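Long-range contacts in putative exported protein (Bacteroides fragilis, PDB 3FZX), which is of unknown function but binds calcium ions and has a YmcC-like barrel fold that may serve lipid binding: residues Gln18-Cys23 and Ile33-Val38; Glu49-Tyr54 and Ser66-Ala71; Pro191-Val196 and Ser211-Ile216. One frame throughout, in Å; residues are numbered along the deposited sequence.

Interaction 1: residues Gln18-Cys23 and Ile33-Val38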
loop_
_atom_site.group_PDB
_atom_site.type_symbol
_atom_site.label_atom_id
_atom_site.label_comp_id
_atom_site.label_asym_id
_atom_site.label_seq_id
_atom_site.Cartn_x
_atom_site.Cartn_y
_atom_site.Cartn_z
ATOM N N GLN A 18 11.387 -17.090 -10.175
ATOM C CA GLN A 18 12.251 -16.655 -9.070
ATOM C C GLN A 18 13.373 -15.733 -9.566
ATOM O O GLN A 18 14.084 -16.079 -10.487
ATOM C CB GLN A 18 12.840 -17.897 -8.408
ATOM C CG GLN A 18 13.032 -17.765 -6.941
ATOM C CD GLN A 18 13.365 -19.085 -6.298
ATOM O OE1 GLN A 18 14.516 -19.336 -5.938
ATOM N NE2 GLN A 18 12.361 -19.948 -6.165
ATOM N N ILE A 19 13.476 -14.544 -8.987
ATOM C CA ILE A 19 14.446 -13.519 -9.374
ATOM C C ILE A 19 15.342 -13.293 -8.169
ATOM O O ILE A 19 14.831 -13.167 -7.051
ATOM C CB ILE A 19 13.762 -12.150 -9.697
ATOM C CG1 ILE A 19 12.856 -12.251 -10.929
ATOM C CG2 ILE A 19 14.780 -11.041 -9.940
ATOM C CD1 ILE A 19 13.476 -12.829 -12.095
ATOM N N THR A 20 16.658 -13.263 -8.390
ATOM C CA THR A 20 17.631 -12.990 -7.344
ATOM C C THR A 20 18.383 -11.737 -7.703
ATOM O O THR A 20 18.823 -11.590 -8.833
ATOM C CB THR A 20 18.616 -14.126 -7.211
ATOM O OG1 THR A 20 17.876 -15.320 -6.995
ATOM C CG2 THR A 20 19.612 -13.896 -6.034
ATOM N N ARG A 21 18.514 -10.833 -6.731
ATOM C CA ARG A 21 19.303 -9.635 -6.896
ATOM C C ARG A 21 20.336 -9.564 -5.742
ATOM O O ARG A 21 20.007 -9.805 -4.576
ATOM C CB ARG A 21 18.382 -8.419 -6.920
ATOM C CG ARG A 21 19.049 -7.214 -7.549
ATOM C CD ARG A 21 18.108 -6.132 -8.048
ATOM N NE ARG A 21 17.664 -5.292 -6.938
ATOM C CZ ARG A 21 16.451 -5.286 -6.403
ATOM N NH1 ARG A 21 15.488 -6.057 -6.893
ATOM N NH2 ARG A 21 16.195 -4.477 -5.376
ATOM N N ASN A 22 21.583 -9.260 -6.083
ATOM C CA ASN A 22 22.669 -9.155 -5.109
ATOM C C ASN A 22 22.895 -7.696 -4.720
ATOM O O ASN A 22 22.761 -6.807 -5.577
ATOM C CB ASN A 22 23.975 -9.757 -5.673
ATOM C CG ASN A 22 23.978 -11.268 -5.645
ATOM O OD1 ASN A 22 23.020 -11.902 -5.215
ATOM N ND2 ASN A 22 25.066 -11.851 -6.085
ATOM N N CYS A 23 23.261 -7.473 -3.445
ATOM C CA CYS A 23 23.547 -6.132 -2.901
ATOM C C CYS A 23 24.989 -6.010 -2.516
ATOM O O CYS A 23 25.511 -6.916 -1.866
ATOM C CB CYS A 23 22.713 -5.889 -1.649
ATOM S SG CYS A 23 20.951 -6.084 -2.019
ATOM N N ILE A 33 21.513 -10.774 -0.283
ATOM C CA ILE A 33 20.879 -11.399 -1.439
ATOM C C ILE A 33 19.378 -11.297 -1.258
ATOM O O ILE A 33 18.874 -11.689 -0.201
ATOM C CB ILE A 33 21.249 -12.877 -1.548
ATOM C CG1 ILE A 33 22.779 -13.045 -1.580
ATOM C CG2 ILE A 33 20.554 -13.509 -2.775
ATOM C CD1 ILE A 33 23.226 -14.477 -1.392
ATOM N N LEU A 34 18.682 -10.748 -2.267
ATOM C CA LEU A 34 17.224 -10.627 -2.243
ATOM C C LEU A 34 16.630 -11.594 -3.275
ATOM O O LEU A 34 17.049 -11.612 -4.448
ATOM C CB LEU A 34 16.793 -9.191 -2.564
ATOM C CG LEU A 34 15.272 -8.924 -2.685
ATOM C CD1 LEU A 34 14.482 -9.302 -1.378
ATOM C CD2 LEU A 34 14.981 -7.464 -3.114
ATOM N N VAL A 35 15.650 -12.381 -2.844
ATOM C CA VAL A 35 15.023 -13.401 -3.694
ATOM C C VAL A 35 13.519 -13.186 -3.686
ATOM O O VAL A 35 12.905 -13.135 -2.605
ATOM C CB VAL A 35 15.289 -14.834 -3.181
ATOM C CG1 VAL A 35 14.706 -15.859 -4.164
ATOM C CG2 VAL A 35 16.770 -15.082 -2.977
ATOM N N TYR A 36 12.938 -13.033 -4.873
ATOM C CA TYR A 36 11.497 -12.923 -5.034
ATOM C C TYR A 36 11.012 -14.194 -5.702
ATOM O O TYR A 36 11.662 -14.687 -6.630
ATOM C CB TYR A 36 11.151 -11.770 -5.969
ATOM C CG TYR A 36 11.344 -10.392 -5.425
ATOM C CD1 TYR A 36 10.525 -9.910 -4.399
ATOM C CD2 TYR A 36 12.282 -9.523 -5.984
ATOM C CE1 TYR A 36 10.660 -8.585 -3.909
ATOM C CE2 TYR A 36 12.430 -8.216 -5.509
ATOM C CZ TYR A 36 11.620 -7.748 -4.470
ATOM O OH TYR A 36 11.772 -6.448 -4.008
ATOM N N ARG A 37 9.879 -14.724 -5.256
ATOM C CA ARG A 37 9.231 -15.838 -5.942
ATOM C C ARG A 37 7.739 -15.523 -6.164
ATOM O O ARG A 37 7.010 -15.194 -5.206
ATOM C CB ARG A 37 9.402 -17.141 -5.164
ATOM C CG ARG A 37 8.802 -18.360 -5.886
ATOM C CD ARG A 37 8.864 -19.662 -5.071
ATOM N NE ARG A 37 8.484 -19.523 -3.662
ATOM C CZ ARG A 37 7.237 -19.430 -3.188
ATOM N NH1 ARG A 37 6.172 -19.437 -3.998
ATOM N NH2 ARG A 37 7.057 -19.315 -1.876
ATOM N N VAL A 38 7.305 -15.609 -7.423
ATOM C CA VAL A 38 5.919 -15.372 -7.794
ATOM C C VAL A 38 5.059 -16.501 -7.227
ATOM O O VAL A 38 5.250 -17.662 -7.587
ATOM C CB VAL A 38 5.736 -15.314 -9.325
ATOM C CG1 VAL A 38 4.230 -15.231 -9.679
ATOM C CG2 VAL A 38 6.501 -14.137 -9.922
#
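R21 reaches across to L34 and Y36 on one face of an antiparallel beta hairpin, formed by strands 18-25 and 30-44 of the closed barrel. Two hydrogen-bonded pairs, I19 with Y36 and R21 with L34, fix the register; in the second, N of L34 donates to O of R21 over 2.8 Å. The side chains of R21, L34 and Y36 project side by side in the same direction. CG of R21 lies anti to its backbone N (chi1 -160°), and a bend at chi3 follows before the guanidinium. CD2 of L34 approaches this group obliquely, 3.9 Å from NH2 of R21. NH1 of R21 comes to the rim of the Y36 ring in its plane, 4.0 Å from CE2 of Y36. Because NH1 meets the ring at its edge and the guanidinium and ring planes are 34° apart, the pair is not a face-to-face stack. OD1 of D84 serves both polar ends, through a salt bridge with NH1 of R21 and a hydrogen bond with OH of Y36, and NE of R21 has a second partner in OG of S211.

The opposite face carries Q18, T20, N22, I33, V35 and R37. Extended beyond CG, Q18 crosses V35 at a slant, with CG of Q18 3.8 Å from CG1 of V35. Its amide then meets the aliphatic part of R37, where NE2 of Q18 lies 3.7 Å from CD of R37; amide and guanidinium planes differ by 72°. N22 lies alongside I33 instead, OD1 of N22 being 3.8 Å from CG1 of I33. The tightest carbon pair is also on this face: CG2 of T20, anti to its backbone N, presses against CG2 of I33 at 3.4 Å, closer than ordinary van der Waals contact.

Interaction 2: residues Glu49-Tyr54 and Ser66-Ala71; sequences EVVANY and SGQMVA
Y54 lays one face of its ring over the backbone of G67, in the antiparallel hairpin of strands 47-58 and 63-74. CA of G67 stands 3.8 Å from the centroid of the Y54 ring, a CH-pi contact only 23° off the normal, while N of G67 lies above the same face, displaced toward the rim. CG of Y54 sits between its backbone N and carbonyl carbon (chi1 63°), which starts the ring out toward G67. CD2 of Y54, at the ring edge, meets CG of selenomethionine M69 at 3.6 Å.

Three reciprocal pairs link the two backbones: V50 with A71, A52 with M69, and Y54 with G67. N of V50 donates to O of A71 over 2.8 Å, and N of M69 to O of A52 over the same length. The last pair is less regular, for N of Y54 reaches O of G67 at 2.9 Å from well above the carbonyl plane. On the face of V51, N53, Q68 and V70, two nearly coplanar amides lie side by side, but ND2 of N53 makes only a weak bond to OE1 of Q68, 3.0 Å long and bent to 130°. The carboxylate of E49, whose chain bends at chi2, is met at OE1 by salt bridges from R72 and from R130 of the second subunit, while OE2 of E49 and OH of Y132 of that subunit are hydrogen-bonded.

Backbone bonds turned outward go to the neighbours: strand 30-44 adjoins the 49-54 side, bonding through D39 and Q40 to V51 and through R37 to N53, and strand 77-81 adjoins the 66-71 side, where S81 bonds to N of V70.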
loop_
_atom_site.group_PDB
_atom_site.type_symbol
_atom_site.label_atom_id
_atom_site.label_comp_id
_atom_site.label_asym_id
_atom_site.label_seq_id
_atom_site.Cartn_x
_atom_site.Cartn_y
_atom_site.Cartn_z
ATOM N N GLU A 49 -2.754 -8.863 -11.135
ATOM C CA GLU A 49 -2.260 -8.781 -9.771
ATOM C C GLU A 49 -1.300 -9.947 -9.537
ATOM O O GLU A 49 -1.670 -11.102 -9.777
ATOM C CB GLU A 49 -3.402 -8.910 -8.777
ATOM C CG GLU A 49 -2.992 -8.633 -7.330
ATOM C CD GLU A 49 -3.235 -7.196 -6.920
ATOM O OE1 GLU A 49 -3.276 -6.301 -7.801
ATOM O OE2 GLU A 49 -3.408 -6.960 -5.695
ATOM N N VAL A 50 -0.091 -9.654 -9.060
ATOM C CA VAL A 50 0.914 -10.697 -8.754
ATOM C C VAL A 50 1.268 -10.606 -7.277
ATOM O O VAL A 50 1.631 -9.544 -6.805
ATOM C CB VAL A 50 2.204 -10.542 -9.597
ATOM C CG1 VAL A 50 3.366 -11.369 -9.009
ATOM C CG2 VAL A 50 1.972 -10.919 -11.047
ATOM N N VAL A 51 1.118 -11.705 -6.548
ATOM C CA VAL A 51 1.528 -11.795 -5.156
ATOM C C VAL A 51 2.841 -12.589 -5.178
ATOM O O VAL A 51 2.883 -13.704 -5.717
ATOM C CB VAL A 51 0.440 -12.512 -4.295
ATOM C CG1 VAL A 51 0.951 -12.834 -2.886
ATOM C CG2 VAL A 51 -0.856 -11.664 -4.217
ATOM N N ALA A 52 3.915 -12.013 -4.622
ATOM C CA ALA A 52 5.207 -12.703 -4.559
ATOM C C ALA A 52 5.714 -12.762 -3.124
ATOM O O ALA A 52 5.446 -11.867 -2.350
ATOM C CB ALA A 52 6.229 -12.008 -5.434
ATOM N N ASN A 53 6.416 -13.840 -2.787
ATOM C CA ASN A 53 7.145 -13.952 -1.520
ATOM C C ASN A 53 8.555 -13.408 -1.689
ATOM O O ASN A 53 9.192 -13.691 -2.701
ATOM C CB ASN A 53 7.276 -15.407 -1.108
ATOM C CG ASN A 53 5.939 -16.071 -0.902
ATOM O OD1 ASN A 53 5.722 -17.185 -1.363
ATOM N ND2 ASN A 53 5.027 -15.392 -0.234
ATOM N N TYR A 54 9.034 -12.635 -0.715
ATOM C CA TYR A 54 10.414 -12.148 -0.717
ATOM C C TYR A 54 11.160 -12.714 0.465
ATOM O O TYR A 54 10.557 -12.987 1.511
ATOM C CB TYR A 54 10.508 -10.623 -0.701
ATOM C CG TYR A 54 9.951 -9.931 0.526
ATOM C CD1 TYR A 54 10.721 -9.776 1.689
ATOM C CD2 TYR A 54 8.669 -9.395 0.516
ATOM C CE1 TYR A 54 10.211 -9.129 2.819
ATOM C CE2 TYR A 54 8.151 -8.745 1.640
ATOM C CZ TYR A 54 8.929 -8.617 2.782
ATOM O OH TYR A 54 8.415 -7.958 3.864
ATOM N N SER A 66 11.538 -12.139 5.718
ATOM C CA SER A 66 10.692 -12.540 4.608
ATOM C C SER A 66 9.246 -12.134 4.799
ATOM O O SER A 66 8.757 -11.941 5.916
ATOM C CB SER A 66 10.801 -14.029 4.290
ATOM O OG SER A 66 10.759 -14.806 5.447
ATOM N N GLY A 67 8.577 -11.954 3.670
ATOM C CA GLY A 67 7.197 -11.525 3.655
ATOM C C GLY A 67 6.606 -11.698 2.280
ATOM O O GLY A 67 7.108 -12.486 1.462
ATOM N N GLN A 68 5.513 -10.991 2.049
ATOM C CA GLN A 68 4.853 -11.023 0.774
ATOM C C GLN A 68 4.785 -9.616 0.279
ATOM O O GLN A 68 4.839 -8.675 1.056
ATOM C CB GLN A 68 3.455 -11.596 0.891
ATOM C CG GLN A 68 3.455 -13.056 1.257
ATOM C CD GLN A 68 2.137 -13.733 0.927
ATOM O OE1 GLN A 68 2.116 -14.780 0.289
ATOM N NE2 GLN A 68 1.028 -13.129 1.345
HETATM N N MSE A 69 4.715 -9.478 -1.033
HETATM C CA MSE A 69 4.542 -8.181 -1.656
HETATM C C MSE A 69 3.666 -8.314 -2.896
HETATM O O MSE A 69 3.323 -9.432 -3.302
HETATM C CB MSE A 69 5.894 -7.543 -1.926
HETATM C CG MSE A 69 6.909 -8.452 -2.513
HETATM SE SE MSE A 69 7.046 -8.026 -4.326
HETATM C CE MSE A 69 8.280 -6.494 -4.080
ATOM N N VAL A 70 3.305 -7.177 -3.472
ATOM C CA VAL A 70 2.414 -7.163 -4.613
ATOM C C VAL A 70 2.899 -6.262 -5.737
ATOM O O VAL A 70 3.439 -5.186 -5.493
ATOM C CB VAL A 70 1.000 -6.767 -4.152
ATOM C CG1 VAL A 70 0.054 -6.616 -5.332
ATOM C CG2 VAL A 70 0.497 -7.829 -3.182
ATOM N N ALA A 71 2.729 -6.751 -6.970
ATOM C CA ALA A 71 2.974 -5.990 -8.194
ATOM C C ALA A 71 1.631 -6.015 -8.920
ATOM O O ALA A 71 0.939 -7.047 -8.892
ATOM C CB ALA A 71 4.019 -6.649 -9.052
#

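Interaction 3: residues Pro191-Val196 and Ser211-Ile216; sequences PNIGIV and SVLERI
I193 and L213 form the apolar centre, their side chains crossing at about a right angle. CG2 of I193 touches CD2 of L213 at 3.8 Å and the other branch, CD1, at 4.2 Å, so the isoleucine methyl bears on the forked end of the leucine. L213 points toward 191-196, and CG anti to its backbone N (chi1 -179°) carries the fork on toward I193. The longer branch of I193 meets I216, where CD1 of I193 and CD1 of I216 are 4.2 Å apart. F163 of strand 161-175 touches all three residues, and I19 of strand 18-25 packs on L213 and I216.

Outward from this cluster, V196 adds a looser apolar contact, CG1 of V196 to CB of L213 at 4.4 Å. Its carbonyl also starts the polar part. O of V196 accepts the hydrogen bond from N of L213 at 2.8 Å; the N-H points at it nearly straight, at 164°, though the donor is tilted 27° from the carbonyl plane. CA of V212 makes a CA-H...O contact with O of V196 at 3.6 Å. Farther out, OG of S211 is hydrogen-bonded to OG of S198 and receives NE of R21.

The two backbones diverge from that single bond: CA atoms of V196 and L213 are 5.0 Å apart, but those of I193 and I216 are 8.4 Å. I193 and G194 form a classic beta bulge against the end of strand 180-190, and E214 with R215 form another against T20. The contact therefore belongs to the spreading end of the last hairpin, strands 194-202 and 207-217, in a closed antiparallel barrel of a family in the LolA/LolB clan.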
loop_
_atom_site.group_PDB
_atom_site.type_symbol
_atom_site.label_atom_id
_atom_site.label_comp_id
_atom_site.label_asym_id
_atom_site.label_seq_id
_atom_site.Cartn_x
_atom_site.Cartn_y
_atom_site.Cartn_z
ATOM N N PRO A 191 10.615 -4.735 -18.240
ATOM C CA PRO A 191 9.423 -5.576 -18.296
ATOM C C PRO A 191 9.708 -6.986 -17.832
ATOM O O PRO A 191 10.746 -7.543 -18.185
ATOM C CB PRO A 191 9.081 -5.610 -19.786
ATOM C CG PRO A 191 9.741 -4.392 -20.389
ATOM C CD PRO A 191 10.850 -3.984 -19.497
ATOM N N ASN A 192 8.772 -7.540 -17.056
ATOM C CA ASN A 192 8.780 -8.890 -16.544
ATOM C C ASN A 192 9.910 -9.193 -15.528
ATOM O O ASN A 192 10.098 -10.332 -15.148
ATOM C CB ASN A 192 8.765 -9.925 -17.691
ATOM C CG ASN A 192 7.686 -9.638 -18.734
ATOM O OD1 ASN A 192 6.526 -9.413 -18.406
ATOM N ND2 ASN A 192 8.069 -9.638 -19.987
ATOM N N ILE A 193 10.626 -8.179 -15.071
ATOM C CA ILE A 193 11.729 -8.373 -14.109
ATOM C C ILE A 193 11.606 -7.424 -12.940
ATOM O O ILE A 193 11.665 -7.841 -11.799
ATOM C CB ILE A 193 13.106 -8.137 -14.772
ATOM C CG1 ILE A 193 13.302 -9.048 -15.982
ATOM C CG2 ILE A 193 14.246 -8.401 -13.791
ATOM C CD1 ILE A 193 14.488 -8.578 -16.865
ATOM N N GLY A 194 11.371 -6.148 -13.219
ATOM C CA GLY A 194 11.395 -5.108 -12.195
ATOM C C GLY A 194 12.760 -4.463 -12.219
ATOM O O GLY A 194 13.327 -4.222 -13.301
ATOM N N ILE A 195 13.324 -4.246 -11.038
ATOM C CA ILE A 195 14.617 -3.576 -10.893
ATOM C C ILE A 195 15.761 -4.494 -11.337
ATOM O O ILE A 195 15.969 -5.590 -10.787
ATOM C CB ILE A 195 14.894 -3.129 -9.405
ATOM C CG1 ILE A 195 13.728 -2.295 -8.822
ATOM C CG2 ILE A 195 16.248 -2.409 -9.298
ATOM C CD1 ILE A 195 13.230 -1.187 -9.702
ATOM N N VAL A 196 16.495 -4.029 -12.331
ATOM C CA VAL A 196 17.648 -4.744 -12.873
ATOM C C VAL A 196 18.928 -4.273 -12.180
ATOM O O VAL A 196 19.851 -5.058 -11.964
ATOM C CB VAL A 196 17.716 -4.529 -14.405
ATOM C CG1 VAL A 196 19.005 -5.017 -15.003
ATOM C CG2 VAL A 196 16.519 -5.248 -15.056
ATOM N N SER A 211 22.982 -2.508 -6.222
ATOM C CA SER A 211 22.471 -3.847 -6.406
ATOM C C SER A 211 22.342 -4.142 -7.897
ATOM O O SER A 211 22.167 -3.227 -8.707
ATOM C CB SER A 211 21.138 -4.003 -5.670
ATOM O OG SER A 211 20.085 -3.376 -6.369
ATOM N N VAL A 212 22.478 -5.421 -8.255
ATOM C CA VAL A 212 22.450 -5.888 -9.634
ATOM C C VAL A 212 21.701 -7.224 -9.693
ATOM O O VAL A 212 21.909 -8.118 -8.868
ATOM C CB VAL A 212 23.891 -6.112 -10.196
ATOM C CG1 VAL A 212 23.854 -6.435 -11.695
ATOM C CG2 VAL A 212 24.778 -4.886 -9.933
ATOM N N LEU A 213 20.818 -7.346 -10.672
ATOM C CA LEU A 213 20.125 -8.593 -10.975
ATOM C C LEU A 213 21.161 -9.690 -11.166
ATOM O O LEU A 213 22.114 -9.533 -11.921
ATOM C CB LEU A 213 19.303 -8.432 -12.261
ATOM C CG LEU A 213 18.487 -9.652 -12.732
ATOM C CD1 LEU A 213 17.453 -10.041 -11.723
ATOM C CD2 LEU A 213 17.891 -9.344 -14.111
ATOM N N GLU A 214 20.965 -10.798 -10.467
ATOM C CA GLU A 214 21.906 -11.899 -10.455
ATOM C C GLU A 214 21.373 -13.150 -11.172
ATOM O O GLU A 214 22.133 -13.846 -11.820
ATOM C CB GLU A 214 22.253 -12.223 -8.983
ATOM C CG GLU A 214 23.120 -13.464 -8.738
ATOM C CD GLU A 214 24.517 -13.352 -9.290
ATOM O OE1 GLU A 214 24.928 -12.228 -9.623
ATOM O OE2 GLU A 214 25.232 -14.377 -9.339
ATOM N N ARG A 215 20.084 -13.451 -11.045
ATOM C CA ARG A 215 19.550 -14.680 -11.619
ATOM C C ARG A 215 18.030 -14.612 -11.851
ATOM O O ARG A 215 17.305 -14.039 -11.033
ATOM C CB ARG A 215 19.870 -15.845 -10.659
ATOM C CG ARG A 215 19.550 -17.231 -11.189
ATOM C CD ARG A 215 19.659 -18.313 -10.120
ATOM N NE ARG A 215 19.203 -19.607 -10.648
ATOM C CZ ARG A 215 19.044 -20.740 -9.947
ATOM N NH1 ARG A 215 19.305 -20.789 -8.640
ATOM N NH2 ARG A 215 18.611 -21.843 -10.563
ATOM N N ILE A 216 17.589 -15.197 -12.973
ATOM C CA ILE A 216 16.192 -15.410 -13.307
ATOM C C ILE A 216 16.015 -16.924 -13.466
ATOM O O ILE A 216 16.725 -17.535 -14.241
ATOM C CB ILE A 216 15.828 -14.710 -14.638
ATOM C CG1 ILE A 216 15.942 -13.178 -14.502
ATOM C CG2 ILE A 216 14.405 -15.062 -15.060
ATOM C CD1 ILE A 216 15.954 -12.424 -15.831
#

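From the N terminus, interaction 1 closes the turn between strands 18-25 and 30-44, interaction 2 the turn between 47-58 and 63-74, and interaction 3 the final one between 194-202 and 207-217. They stand in series, with none nested or crossed. Interactions 1 and 2 adjoin through strands 30-44 and 47-58, which are neighbours in the sheet. Interactions 1 and 3 adjoin through strands 18-25 and 207-217, T20 probably bonding to E214 and R215, and this joins the first strand to the last and shuts the barrel. Interactions 2 and 3 do not touch, their nearest atoms being about 8 Å apart.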